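Local coordinates for protein putative sugar isomerase (PDB 3LMZ) that probably acts as a sugar isomerase, built on a xylose isomerase-like TIM barrel, at residues 228-233 with 241-246; 34-39 with 67-72; 134-139 with 196-201; 30-35 with 51-56. All coordinates share one frame; numbering follows the deposited sequence.

In the fold
All four contacts lie within the one TIM-barrel domain. Along the chain, contacts 4 and 2 both start from helix 32-41, whose first turn meets the loop 51-56 and whose later turns meet helix 60-72. Their centres are about 10 Å apart, and a salt bridge between Asp33 and Lys69 joins them. Contact 3 follows, on the other side of the chain's centre from contact 2, with about 32 Å between centres. Contact 1 comes last, its centre about 17 Å from contacts 2 and 4 and about 19 Å from contact 3. Contacts 2 and 4 thus join the first two outer helices and their loops, contact 3 joins two loops that follow barrel strands, and contact 1 packs the last helix on the last strand.

Contact 1 (228-233 with 241-246); sequences CSLEYE and LGIAES
Gly242 O, in the helical turn that faces Tyr232, is gripped twice by Ser246: by its backbone N at 3.0 Å and by its OG at 2.8 Å, the two arriving from opposite faces of the carbonyl plane. The hydroxyl, thus held, also bonds to Ile205 N, and it lies obliquely beside the phenol, 3.6 Å from Tyr232 CE1. One face of that phenol rests on the helix backbone, with Gly242 C and Ile243 N above its rim. Because Gly242 has no side chain, Tyr232 OH can come within 3.5 Å of Gly242 CA. This is a β-to-α connection of the TIM barrel: strand 227-230 runs through a loop into helix 240-256, which packs back on it. Tyr232 CG stands anti to the backbone N (chi1 -167°), sending the ring to the helix, and Ile243 CG1 meets its CD2 at 3.8 Å. With an alanine in place of Tyr232, Gly242 and Ile243 CG1 would probably lose the ring that covers them, and a gap would open beside the helix. Two residues earlier, at the end of the strand, Leu230 CD2 touches Ile243 CG2 at 3.9 Å. Glu231, by contrast, makes a salt bridge with Lys191.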
loop_
_atom_site.group_PDB
_atom_site.type_symbol
_atom_site.label_atom_id
_atom_site.label_comp_id
_atom_site.label_asym_id
_atom_site.label_seq_id
_atom_site.Cartn_x
_atom_site.Cartn_y
_atom_site.Cartn_z
ATOM N N CYS A 228 -4.014 -15.844 -4.185
ATOM C CA CYS A 228 -4.102 -14.632 -5.002
ATOM C C CYS A 228 -2.682 -14.106 -4.848
ATOM O O CYS A 228 -2.310 -13.628 -3.777
ATOM C CB CYS A 228 -5.104 -13.632 -4.401
ATOM S SG CYS A 228 -6.809 -14.115 -4.293
ATOM N N SER A 229 -1.903 -14.256 -5.919
ATOM C CA SER A 229 -0.467 -14.011 -5.942
ATOM C C SER A 229 -0.158 -12.781 -6.777
ATOM O O SER A 229 -0.531 -12.687 -7.954
ATOM C CB SER A 229 0.237 -15.239 -6.477
ATOM O OG SER A 229 0.196 -16.199 -5.424
ATOM N N LEU A 230 0.431 -11.772 -6.136
ATOM C CA LEU A 230 0.743 -10.556 -6.844
ATOM C C LEU A 230 1.848 -10.738 -7.840
ATOM O O LEU A 230 2.932 -11.201 -7.520
ATOM C CB LEU A 230 1.112 -9.405 -5.859
ATOM C CG LEU A 230 1.603 -8.103 -6.496
ATOM C CD1 LEU A 230 0.530 -7.432 -7.311
ATOM C CD2 LEU A 230 2.219 -7.138 -5.430
ATOM N N GLU A 231 1.548 -10.413 -9.086
ATOM C CA GLU A 231 2.544 -10.433 -10.165
ATOM C C GLU A 231 2.691 -9.017 -10.685
ATOM O O GLU A 231 1.927 -8.522 -11.519
ATOM C CB GLU A 231 2.158 -11.404 -11.277
ATOM C CG GLU A 231 3.269 -11.597 -12.274
ATOM C CD GLU A 231 3.008 -12.750 -13.224
ATOM O OE1 GLU A 231 1.961 -12.708 -13.939
ATOM O OE2 GLU A 231 3.850 -13.663 -13.261
ATOM N N TYR A 232 3.660 -8.326 -10.112
ATOM C CA TYR A 232 3.864 -6.889 -10.344
ATOM C C TYR A 232 4.867 -6.636 -11.456
ATOM O O TYR A 232 6.042 -6.999 -11.324
ATOM C CB TYR A 232 4.332 -6.161 -9.066
ATOM C CG TYR A 232 4.252 -4.685 -9.196
ATOM C CD1 TYR A 232 3.027 -4.083 -9.235
ATOM C CD2 TYR A 232 5.364 -3.903 -9.246
ATOM C CE1 TYR A 232 2.907 -2.659 -9.420
ATOM C CE2 TYR A 232 5.275 -2.488 -9.366
ATOM C CZ TYR A 232 4.046 -1.896 -9.502
ATOM O OH TYR A 232 3.952 -0.516 -9.625
ATOM N N GLU A 233 4.396 -6.089 -12.597
ATOM C CA GLU A 233 5.177 -5.997 -13.839
ATOM C C GLU A 233 5.354 -4.562 -14.299
ATOM O O GLU A 233 5.254 -4.213 -15.457
ATOM C CB GLU A 233 4.510 -6.813 -14.959
ATOM C CG GLU A 233 4.271 -8.272 -14.541
ATOM C CD GLU A 233 3.417 -9.122 -15.503
ATOM O OE1 GLU A 233 2.352 -8.674 -16.117
ATOM O OE2 GLU A 233 3.814 -10.310 -15.560
ATOM N N LEU A 241 8.459 -0.040 -4.135
ATOM C CA LEU A 241 7.447 0.925 -3.775
ATOM C C LEU A 241 6.061 0.579 -4.343
ATOM O O LEU A 241 5.034 0.739 -3.693
ATOM C CB LEU A 241 7.900 2.335 -4.197
ATOM C CG LEU A 241 7.368 3.522 -3.408
ATOM C CD1 LEU A 241 8.038 3.685 -2.039
ATOM C CD2 LEU A 241 7.577 4.730 -4.292
ATOM N N GLY A 242 6.052 0.082 -5.581
ATOM C CA GLY A 242 4.822 -0.310 -6.251
ATOM C C GLY A 242 4.224 -1.605 -5.731
ATOM O O GLY A 242 3.005 -1.755 -5.611
ATOM N N ILE A 243 5.105 -2.556 -5.452
ATOM C CA ILE A 243 4.713 -3.819 -4.799
ATOM C C ILE A 243 3.992 -3.489 -3.489
ATOM O O ILE A 243 2.856 -3.919 -3.235
ATOM C CB ILE A 243 5.910 -4.752 -4.543
ATOM C CG1 ILE A 243 6.475 -5.320 -5.858
ATOM C CG2 ILE A 243 5.445 -5.872 -3.625
ATOM C CD1 ILE A 243 7.890 -5.906 -5.673
ATOM N N ALA A 244 4.597 -2.635 -2.682
ATOM C CA ALA A 244 4.049 -2.357 -1.313
ATOM C C ALA A 244 2.764 -1.561 -1.350
ATOM O O ALA A 244 1.813 -1.910 -0.672
ATOM C CB ALA A 244 5.118 -1.606 -0.484
ATOM N N GLU A 245 2.680 -0.580 -2.271
ATOM C CA GLU A 245 1.420 0.144 -2.425
ATOM C C GLU A 245 0.316 -0.794 -2.883
ATOM O O GLU A 245 -0.804 -0.760 -2.385
ATOM C CB GLU A 245 1.544 1.269 -3.463
ATOM C CG GLU A 245 0.246 2.055 -3.678
ATOM C CD GLU A 245 0.345 3.196 -4.689
ATOM O OE1 GLU A 245 1.509 3.626 -4.968
ATOM O OE2 GLU A 245 -0.736 3.661 -5.108
ATOM N N SER A 246 0.624 -1.688 -3.839
ATOM C CA SER A 246 -0.379 -2.586 -4.355
ATOM C C SER A 246 -0.886 -3.537 -3.254
ATOM O O SER A 246 -2.105 -3.836 -3.175
ATOM C CB SER A 246 0.216 -3.430 -5.467
ATOM O OG SER A 246 0.571 -2.713 -6.630
#

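Contact 2 (34-39 with 67-72); sequences TTLKTL and HDKCAA
Leu36 gives up the most surface here, pushing its forked end against the turn of helix 60-72 that holds Lys69 and Cys70. Its CG lies anti to the carbonyl carbon (chi1 -67°), and from there the two methyls divide the work. CD1 reaches the helix backbone, 3.8 Å from Cys70 N and 3.9 Å from Lys69 O, while CD2 meets Cys70 SG at 4.0 Å. In the conformer described, Lys69 lays its chain along the first of these methyls: its CG and CD both approach Leu36 CD1, and a bend at the last torsion (chi4 -50°) brings NZ to 4.1 Å from the same carbon. In this conformer the ammonium group forms a salt bridge with Asp33, one turn earlier on the helix that carries Leu36. Helices 32-41 and 60-72 are consecutive outer helices of the TIM barrel, joined through strand 46-49, and Leu36 also packs on His73. Lys37 NZ comes to 5.3 Å from Lys69 NZ, a like-charge approach that Asp33 probably softens. Between the segments themselves the contact is thus one of van der Waals packing, a leucine fork and a sulfur in the interior, with the lysine's methylenes as a lid and its charge probably balanced by the carboxylate of Asp33.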
loop_
_atom_site.group_PDB
_atom_site.type_symbol
_atom_site.label_atom_id
_atom_site.label_comp_id
_atom_site.label_asym_id
_atom_site.label_seq_id
_atom_site.Cartn_x
_atom_site.Cartn_y
_atom_site.Cartn_z
ATOM N N THR A 34 16.532 -11.407 -1.011
ATOM C CA THR A 34 15.815 -10.131 -1.154
ATOM C C THR A 34 14.302 -10.390 -1.241
ATOM O O THR A 34 13.508 -9.678 -0.623
ATOM C CB THR A 34 16.286 -9.388 -2.425
ATOM O OG1 THR A 34 17.682 -9.125 -2.278
ATOM C CG2 THR A 34 15.494 -8.084 -2.681
ATOM N N THR A 35 13.904 -11.398 -2.025
ATOM C CA THR A 35 12.472 -11.755 -2.173
ATOM C C THR A 35 11.858 -12.107 -0.824
ATOM O O THR A 35 10.853 -11.566 -0.455
ATOM C CB THR A 35 12.388 -12.957 -3.147
ATOM O OG1 THR A 35 12.891 -12.571 -4.431
ATOM C CG2 THR A 35 10.870 -13.429 -3.232
ATOM N N LEU A 36 12.493 -13.007 -0.069
ATOM C CA LEU A 36 11.923 -13.459 1.209
ATOM C C LEU A 36 11.897 -12.308 2.232
ATOM O O LEU A 36 10.940 -12.185 2.975
ATOM C CB LEU A 36 12.690 -14.672 1.744
ATOM C CG LEU A 36 12.559 -15.944 0.921
ATOM C CD1 LEU A 36 13.522 -17.006 1.500
ATOM C CD2 LEU A 36 11.135 -16.428 0.859
ATOM N N LYS A 37 12.922 -11.494 2.283
ATOM C CA LYS A 37 12.944 -10.373 3.191
ATOM C C LYS A 37 11.788 -9.388 2.885
ATOM O O LYS A 37 11.128 -8.842 3.791
ATOM C CB LYS A 37 14.316 -9.701 3.137
ATOM C CG LYS A 37 15.324 -10.516 3.956
ATOM C CD LYS A 37 16.798 -10.057 3.805
ATOM C CE LYS A 37 17.767 -10.995 4.598
ATOM N NZ LYS A 37 19.202 -10.749 4.182
ATOM N N THR A 38 11.530 -9.167 1.584
ATOM C CA THR A 38 10.471 -8.301 1.202
ATOM C C THR A 38 9.143 -8.892 1.605
ATOM O O THR A 38 8.290 -8.182 2.165
ATOM C CB THR A 38 10.540 -7.965 -0.306
ATOM O OG1 THR A 38 11.851 -7.504 -0.635
ATOM C CG2 THR A 38 9.474 -6.997 -0.724
ATOM N N LEU A 39 8.878 -10.165 1.300
ATOM C CA LEU A 39 7.611 -10.773 1.743
ATOM C C LEU A 39 7.438 -10.670 3.264
ATOM O O LEU A 39 6.345 -10.412 3.755
ATOM C CB LEU A 39 7.498 -12.268 1.319
ATOM C CG LEU A 39 6.939 -12.549 -0.092
ATOM C CD1 LEU A 39 7.748 -11.914 -1.181
ATOM C CD2 LEU A 39 6.862 -14.056 -0.279
ATOM N N HIS A 67 13.718 -24.645 1.586
ATOM C CA HIS A 67 12.609 -24.694 2.513
ATOM C C HIS A 67 12.938 -24.058 3.863
ATOM O O HIS A 67 12.085 -23.355 4.468
ATOM C CB HIS A 67 12.105 -26.106 2.747
ATOM C CG HIS A 67 11.423 -26.692 1.567
ATOM N ND1 HIS A 67 10.470 -26.000 0.855
ATOM C CD2 HIS A 67 11.525 -27.918 0.992
ATOM C CE1 HIS A 67 10.034 -26.770 -0.136
ATOM N NE2 HIS A 67 10.638 -27.939 -0.057
ATOM N N ASP A 68 14.153 -24.313 4.355
ATOM C CA ASP A 68 14.528 -23.778 5.644
ATOM C C ASP A 68 14.622 -22.270 5.607
ATOM O O ASP A 68 14.211 -21.578 6.537
ATOM C CB ASP A 68 15.872 -24.328 6.077
ATOM C CG ASP A 68 15.827 -25.796 6.459
ATOM O OD1 ASP A 68 14.718 -26.326 6.722
ATOM O OD2 ASP A 68 16.939 -26.394 6.518
ATOM N N LYS A 69 15.161 -21.721 4.519
ATOM C CA LYS A 69 15.245 -20.269 4.400
ATOM C C LYS A 69 13.839 -19.652 4.318
ATOM O O LYS A 69 13.532 -18.640 4.988
ATOM C CB LYS A 69 16.128 -19.860 3.196
ATOM C CG LYS A 69 16.676 -18.462 3.363
ATOM C CD LYS A 69 17.317 -17.859 2.099
ATOM C CE LYS A 69 17.933 -16.490 2.416
ATOM N NZ LYS A 69 17.031 -15.526 3.141
ATOM N N CYS A 70 12.989 -20.251 3.487
ATOM C CA CYS A 70 11.599 -19.809 3.397
ATOM C C CYS A 70 10.938 -19.781 4.805
ATOM O O CYS A 70 10.392 -18.740 5.240
ATOM C CB CYS A 70 10.839 -20.716 2.453
ATOM S SG CYS A 70 11.095 -20.402 0.706
ATOM N N ALA A 71 11.082 -20.870 5.567
ATOM C CA ALA A 71 10.466 -20.987 6.895
ATOM C C ALA A 71 11.029 -19.928 7.845
ATOM O O ALA A 71 10.303 -19.369 8.664
ATOM C CB ALA A 71 10.675 -22.347 7.434
ATOM N N ALA A 72 12.334 -19.662 7.744
ATOM C CA ALA A 72 12.933 -18.644 8.598
ATOM C C ALA A 72 12.331 -17.242 8.402
ATOM O O ALA A 72 12.436 -16.382 9.291
ATOM C CB ALA A 72 14.403 -18.603 8.386
#

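Contact 3 (134-139 with 196-201); sequences HGPDIK and SSKAGV
Two type I β turns, Gly135 to Ile138 and Ser197 to Gly200, meet at their second residues, where the CA atoms of Pro136 and Lys198 are 5.8 Å apart. The second turn is closed by a sound bond from Gly200 N to Ser197 O, the first by a weak one from Ile138 N to Gly135 O. Pro136 brings CG of its ring to the base of the lysine, 3.7 Å from both CA and CB of Lys198, and the two side chains run antiparallel past one another. Further out, the lysine crosses Asp137. With CG anti to the backbone N (chi1 178°) and a sharp bend at chi3 (-88°), its chain curls round Asp137 OD1, which lies 3.1 Å from Lys198 CG and 3.1 Å from Lys198 CE. The ammonium group makes a long salt bridge, Lys198 NZ standing 3.7 Å from Asp137 OD1, and Pro136 O lies 3.5 Å from Lys198 CE. The firmer polar tie of the aspartate runs from OD2 to Arg169. Loops of this kind, following barrel strands, commonly surround the active site in TIM-barrel enzymes; here His134, next to the turn, hydrogen-bonds a citrate that probably came from the crystallisation liquor. The first turn lies between strand 128-132 and helix 144-151, the second between strands 185-193 and 202-203. Arg169, on helix 164-169, joins them, packing on Pro136 and hydrogen-bonding Lys198 O and Gly200 O.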
loop_
_atom_site.group_PDB
_atom_site.type_symbol
_atom_site.label_atom_id
_atom_site.label_comp_id
_atom_site.label_asym_id
_atom_site.label_seq_id
_atom_site.Cartn_x
_atom_site.Cartn_y
_atom_site.Cartn_z
ATOM N N HIS A 134 -2.420 -15.535 -20.785
ATOM C CA HIS A 134 -1.379 -14.579 -21.167
ATOM C C HIS A 134 -1.802 -13.312 -21.867
ATOM O O HIS A 134 -0.934 -12.465 -22.101
ATOM C CB HIS A 134 -0.331 -15.278 -22.016
ATOM C CG HIS A 134 0.606 -16.106 -21.211
ATOM N ND1 HIS A 134 1.035 -17.343 -21.621
ATOM C CD2 HIS A 134 1.224 -15.854 -20.027
ATOM C CE1 HIS A 134 1.853 -17.839 -20.699
ATOM N NE2 HIS A 134 2.004 -16.947 -19.734
ATOM N N GLY A 135 -3.088 -13.149 -22.126
ATOM C CA GLY A 135 -3.609 -11.923 -22.721
ATOM C C GLY A 135 -3.404 -11.814 -24.209
ATOM O O GLY A 135 -2.969 -12.752 -24.890
ATOM N N PRO A 136 -3.776 -10.660 -24.741
ATOM C CA PRO A 136 -3.936 -10.506 -26.166
ATOM C C PRO A 136 -2.652 -10.479 -26.966
ATOM O O PRO A 136 -2.765 -10.626 -28.183
ATOM C CB PRO A 136 -4.652 -9.167 -26.306
ATOM C CG PRO A 136 -4.222 -8.387 -25.100
ATOM C CD PRO A 136 -4.132 -9.447 -24.005
ATOM N N ASP A 137 -1.490 -10.337 -26.354
ATOM C CA ASP A 137 -0.195 -10.340 -27.109
ATOM C C ASP A 137 0.297 -11.765 -27.490
ATOM O O ASP A 137 1.218 -11.908 -28.323
ATOM C CB ASP A 137 0.917 -9.670 -26.295
ATOM C CG ASP A 137 0.667 -8.184 -26.036
ATOM O OD1 ASP A 137 0.533 -7.413 -27.000
ATOM O OD2 ASP A 137 0.623 -7.806 -24.858
ATOM N N ILE A 138 -0.300 -12.809 -26.885
ATOM C CA ILE A 138 0.201 -14.180 -27.000
ATOM C C ILE A 138 -0.889 -15.095 -27.607
ATOM O O ILE A 138 -2.065 -14.987 -27.246
ATOM C CB ILE A 138 0.640 -14.672 -25.578
ATOM C CG1 ILE A 138 1.898 -13.908 -25.130
ATOM C CG2 ILE A 138 0.890 -16.130 -25.548
ATOM C CD1 ILE A 138 1.660 -12.519 -24.763
ATOM N N LYS A 139 -0.521 -15.972 -28.540
ATOM C CA LYS A 139 -1.513 -16.742 -29.293
ATOM C C LYS A 139 -2.171 -17.862 -28.504
ATOM O O LYS A 139 -3.353 -18.190 -28.723
ATOM C CB LYS A 139 -0.914 -17.326 -30.603
ATOM C CG LYS A 139 -0.826 -16.302 -31.745
ATOM N N SER A 196 -8.729 -2.084 -20.551
ATOM C CA SER A 196 -9.218 -3.402 -20.952
ATOM C C SER A 196 -8.939 -3.661 -22.449
ATOM O O SER A 196 -9.847 -4.004 -23.223
ATOM C CB SER A 196 -10.725 -3.485 -20.657
ATOM O OG SER A 196 -11.433 -2.374 -21.225
ATOM N N SER A 197 -7.672 -3.561 -22.834
ATOM C CA SER A 197 -7.198 -3.755 -24.199
ATOM C C SER A 197 -5.740 -4.108 -24.186
ATOM O O SER A 197 -5.071 -4.011 -23.173
ATOM C CB SER A 197 -7.395 -2.471 -25.029
ATOM O OG SER A 197 -6.530 -1.438 -24.595
ATOM N N LYS A 198 -5.229 -4.506 -25.328
ATOM C CA LYS A 198 -3.797 -4.781 -25.490
ATOM C C LYS A 198 -2.902 -3.603 -25.064
ATOM O O LYS A 198 -1.811 -3.808 -24.498
ATOM C CB LYS A 198 -3.483 -5.270 -26.926
ATOM C CG LYS A 198 -1.988 -5.535 -27.181
ATOM C CD LYS A 198 -1.689 -5.868 -28.659
ATOM C CE LYS A 198 -1.822 -7.343 -28.939
ATOM N NZ LYS A 198 -1.150 -7.739 -30.228
ATOM N N ALA A 199 -3.397 -2.390 -25.284
ATOM C CA ALA A 199 -2.694 -1.158 -24.894
ATOM C C ALA A 199 -2.637 -0.926 -23.388
ATOM O O ALA A 199 -1.860 -0.064 -22.941
ATOM C CB ALA A 199 -3.288 0.088 -25.582
ATOM N N GLY A 200 -3.465 -1.626 -22.614
ATOM C CA GLY A 200 -3.380 -1.525 -21.149
ATOM C C GLY A 200 -2.017 -1.974 -20.661
ATOM O O GLY A 200 -1.512 -3.009 -21.084
ATOM N N VAL A 201 -1.396 -1.178 -19.780
ATOM C CA VAL A 201 -0.145 -1.565 -19.155
ATOM C C VAL A 201 -0.314 -1.787 -17.652
ATOM O O VAL A 201 -1.314 -1.405 -17.069
ATOM C CB VAL A 201 0.943 -0.535 -19.428
ATOM C CG1 VAL A 201 1.088 -0.348 -20.957
ATOM C CG2 VAL A 201 0.638 0.800 -18.726
#

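Contact 4 (30-35 with 51-56); sequences FDLDTT and DFHLPL
Phe30 O receives a hydrogen bond from His53 NE2 at 2.9 Å, fairly straight at 160°, with the oxygen at the edge of the imidazole and in its plane. Asp31, next along, is the N-cap of helix 32-41: its OD1 accepts from Thr34 N nearly along the C-O axis at 2.9 Å, and from Thr34 OG1 above the carboxylate plane. Leu32 opens the helix and lays its backbone on the histidine, CA lying 4.2 Å from the ring centroid in a CH-pi contact, while its CD1 reaches His53 CG at 4.1 Å. Over the opposite face of the imidazole sits Phe52 CD1, so the ring is sandwiched and its rotation further fixed by the bond at NE2. Thr35 closes the turn: OG1, beside the backbone N (chi1 -62°), donates to Asp31 O from above the carbonyl plane and comes within 3.2 Å of His53 CE1. A leucine in place of His53 would probably leave Phe30 O without its donor and the helix start less firmly joined to the loop. The loop 51-56 runs from strand 46-49 to helix 60-72, and it meets the loop and helix that follow strand 19-22 of the barrel. Leu32 also packs on Leu47 of strand 46-49 and Phe66 of helix 60-72, while Phe30 sets its ring edge-to-face with Phe240, at the start of helix 240-256.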
loop_
_atom_site.group_PDB
_atom_site.type_symbol
_atom_site.label_atom_id
_atom_site.label_comp_id
_atom_site.label_asym_id
_atom_site.label_seq_id
_atom_site.Cartn_x
_atom_site.Cartn_y
_atom_site.Cartn_z
ATOM N N PHE A 30 15.752 -10.031 -8.736
ATOM C CA PHE A 30 16.211 -10.122 -7.369
ATOM C C PHE A 30 16.429 -11.534 -6.889
ATOM O O PHE A 30 15.742 -12.462 -7.348
ATOM C CB PHE A 30 15.273 -9.360 -6.442
ATOM C CG PHE A 30 15.186 -7.907 -6.837
ATOM C CD1 PHE A 30 16.182 -7.015 -6.473
ATOM C CD2 PHE A 30 14.254 -7.495 -7.743
ATOM C CE1 PHE A 30 16.185 -5.684 -6.905
ATOM C CE2 PHE A 30 14.237 -6.184 -8.198
ATOM C CZ PHE A 30 15.217 -5.261 -7.780
ATOM N N ASP A 31 17.395 -11.718 -6.003
ATOM C CA ASP A 31 17.656 -13.022 -5.443
ATOM C C ASP A 31 16.620 -13.464 -4.430
ATOM O O ASP A 31 15.729 -12.711 -4.001
ATOM C CB ASP A 31 19.091 -13.185 -4.933
ATOM C CG ASP A 31 19.432 -12.282 -3.823
ATOM O OD1 ASP A 31 18.524 -11.824 -3.105
ATOM O OD2 ASP A 31 20.654 -12.053 -3.605
ATOM N N LEU A 32 16.740 -14.719 -4.040
ATOM C CA LEU A 32 15.766 -15.267 -3.075
ATOM C C LEU A 32 15.820 -14.569 -1.718
ATOM O O LEU A 32 14.758 -14.338 -1.116
ATOM C CB LEU A 32 15.969 -16.772 -2.922
ATOM C CG LEU A 32 15.000 -17.472 -1.990
ATOM C CD1 LEU A 32 13.606 -17.370 -2.469
ATOM C CD2 LEU A 32 15.466 -18.944 -1.855
ATOM N N ASP A 33 17.019 -14.236 -1.251
ATOM C CA ASP A 33 17.152 -13.501 0.026
ATOM C C ASP A 33 16.309 -12.227 0.007
ATOM O O ASP A 33 15.470 -11.977 0.888
ATOM C CB ASP A 33 18.598 -13.085 0.307
ATOM C CG ASP A 33 19.552 -14.257 0.417
ATOM O OD1 ASP A 33 19.174 -15.301 0.978
ATOM O OD2 ASP A 33 20.704 -14.123 -0.063
ATOM N N THR A 34 16.532 -11.407 -1.011
ATOM C CA THR A 34 15.815 -10.131 -1.154
ATOM C C THR A 34 14.302 -10.390 -1.241
ATOM O O THR A 34 13.508 -9.678 -0.623
ATOM C CB THR A 34 16.286 -9.388 -2.425
ATOM O OG1 THR A 34 17.682 -9.125 -2.278
ATOM C CG2 THR A 34 15.494 -8.084 -2.681
ATOM N N THR A 35 13.904 -11.398 -2.025
ATOM C CA THR A 35 12.472 -11.755 -2.173
ATOM C C THR A 35 11.858 -12.107 -0.824
ATOM O O THR A 35 10.853 -11.566 -0.455
ATOM C CB THR A 35 12.388 -12.957 -3.147
ATOM O OG1 THR A 35 12.891 -12.571 -4.431
ATOM C CG2 THR A 35 10.870 -13.429 -3.232
ATOM N N ASP A 51 12.124 -20.897 -11.213
ATOM C CA ASP A 51 13.399 -21.528 -11.484
ATOM C C ASP A 51 14.613 -20.647 -11.196
ATOM O O ASP A 51 15.671 -21.145 -10.815
ATOM C CB ASP A 51 13.452 -22.096 -12.909
ATOM C CG ASP A 51 13.240 -21.037 -14.036
ATOM O OD1 ASP A 51 12.958 -19.867 -13.748
ATOM O OD2 ASP A 51 13.330 -21.458 -15.219
ATOM N N PHE A 52 14.464 -19.317 -11.331
ATOM C CA PHE A 52 15.571 -18.395 -10.988
ATOM C C PHE A 52 15.869 -18.258 -9.494
ATOM O O PHE A 52 16.910 -17.703 -9.080
ATOM C CB PHE A 52 15.375 -17.033 -11.695
ATOM C CG PHE A 52 14.009 -16.433 -11.533
ATOM C CD1 PHE A 52 13.649 -15.834 -10.342
ATOM C CD2 PHE A 52 13.142 -16.307 -12.634
ATOM C CE1 PHE A 52 12.420 -15.252 -10.206
ATOM C CE2 PHE A 52 11.940 -15.725 -12.455
ATOM C CZ PHE A 52 11.586 -15.180 -11.275
ATOM N N HIS A 53 14.962 -18.764 -8.672
ATOM C CA HIS A 53 15.182 -18.939 -7.247
ATOM C C HIS A 53 15.506 -20.397 -6.820
ATOM O O HIS A 53 16.340 -20.615 -5.915
ATOM C CB HIS A 53 13.988 -18.407 -6.461
ATOM C CG HIS A 53 13.828 -16.943 -6.535
ATOM N ND1 HIS A 53 12.604 -16.328 -6.414
ATOM C CD2 HIS A 53 14.738 -15.962 -6.753
ATOM C CE1 HIS A 53 12.771 -15.012 -6.514
ATOM N NE2 HIS A 53 14.054 -14.762 -6.726
ATOM N N LEU A 54 14.866 -21.376 -7.472
ATOM C CA LEU A 54 15.124 -22.774 -7.156
ATOM C C LEU A 54 15.165 -23.545 -8.482
ATOM O O LEU A 54 14.120 -24.028 -8.973
ATOM C CB LEU A 54 14.064 -23.348 -6.243
ATOM C CG LEU A 54 14.300 -24.773 -5.715
ATOM C CD1 LEU A 54 15.558 -24.826 -4.841
ATOM C CD2 LEU A 54 13.072 -25.307 -4.956
ATOM N N PRO A 55 16.349 -23.656 -9.062
ATOM C CA PRO A 55 16.461 -24.354 -10.348
ATOM C C PRO A 55 15.968 -25.787 -10.298
ATOM O O PRO A 55 16.088 -26.455 -9.251
ATOM C CB PRO A 55 17.942 -24.284 -10.666
ATOM C CG PRO A 55 18.389 -23.052 -9.928
ATOM C CD PRO A 55 17.628 -23.066 -8.663
ATOM N N LEU A 56 15.479 -26.262 -11.451
ATOM C CA LEU A 56 14.878 -27.575 -11.538
ATOM C C LEU A 56 15.857 -28.715 -11.185
ATOM O O LEU A 56 15.428 -29.749 -10.716
ATOM C CB LEU A 56 14.205 -27.799 -12.884
ATOM C CG LEU A 56 12.761 -27.310 -12.962
ATOM C CD1 LEU A 56 12.679 -25.773 -12.827
ATOM C CD2 LEU A 56 12.102 -27.873 -14.260
#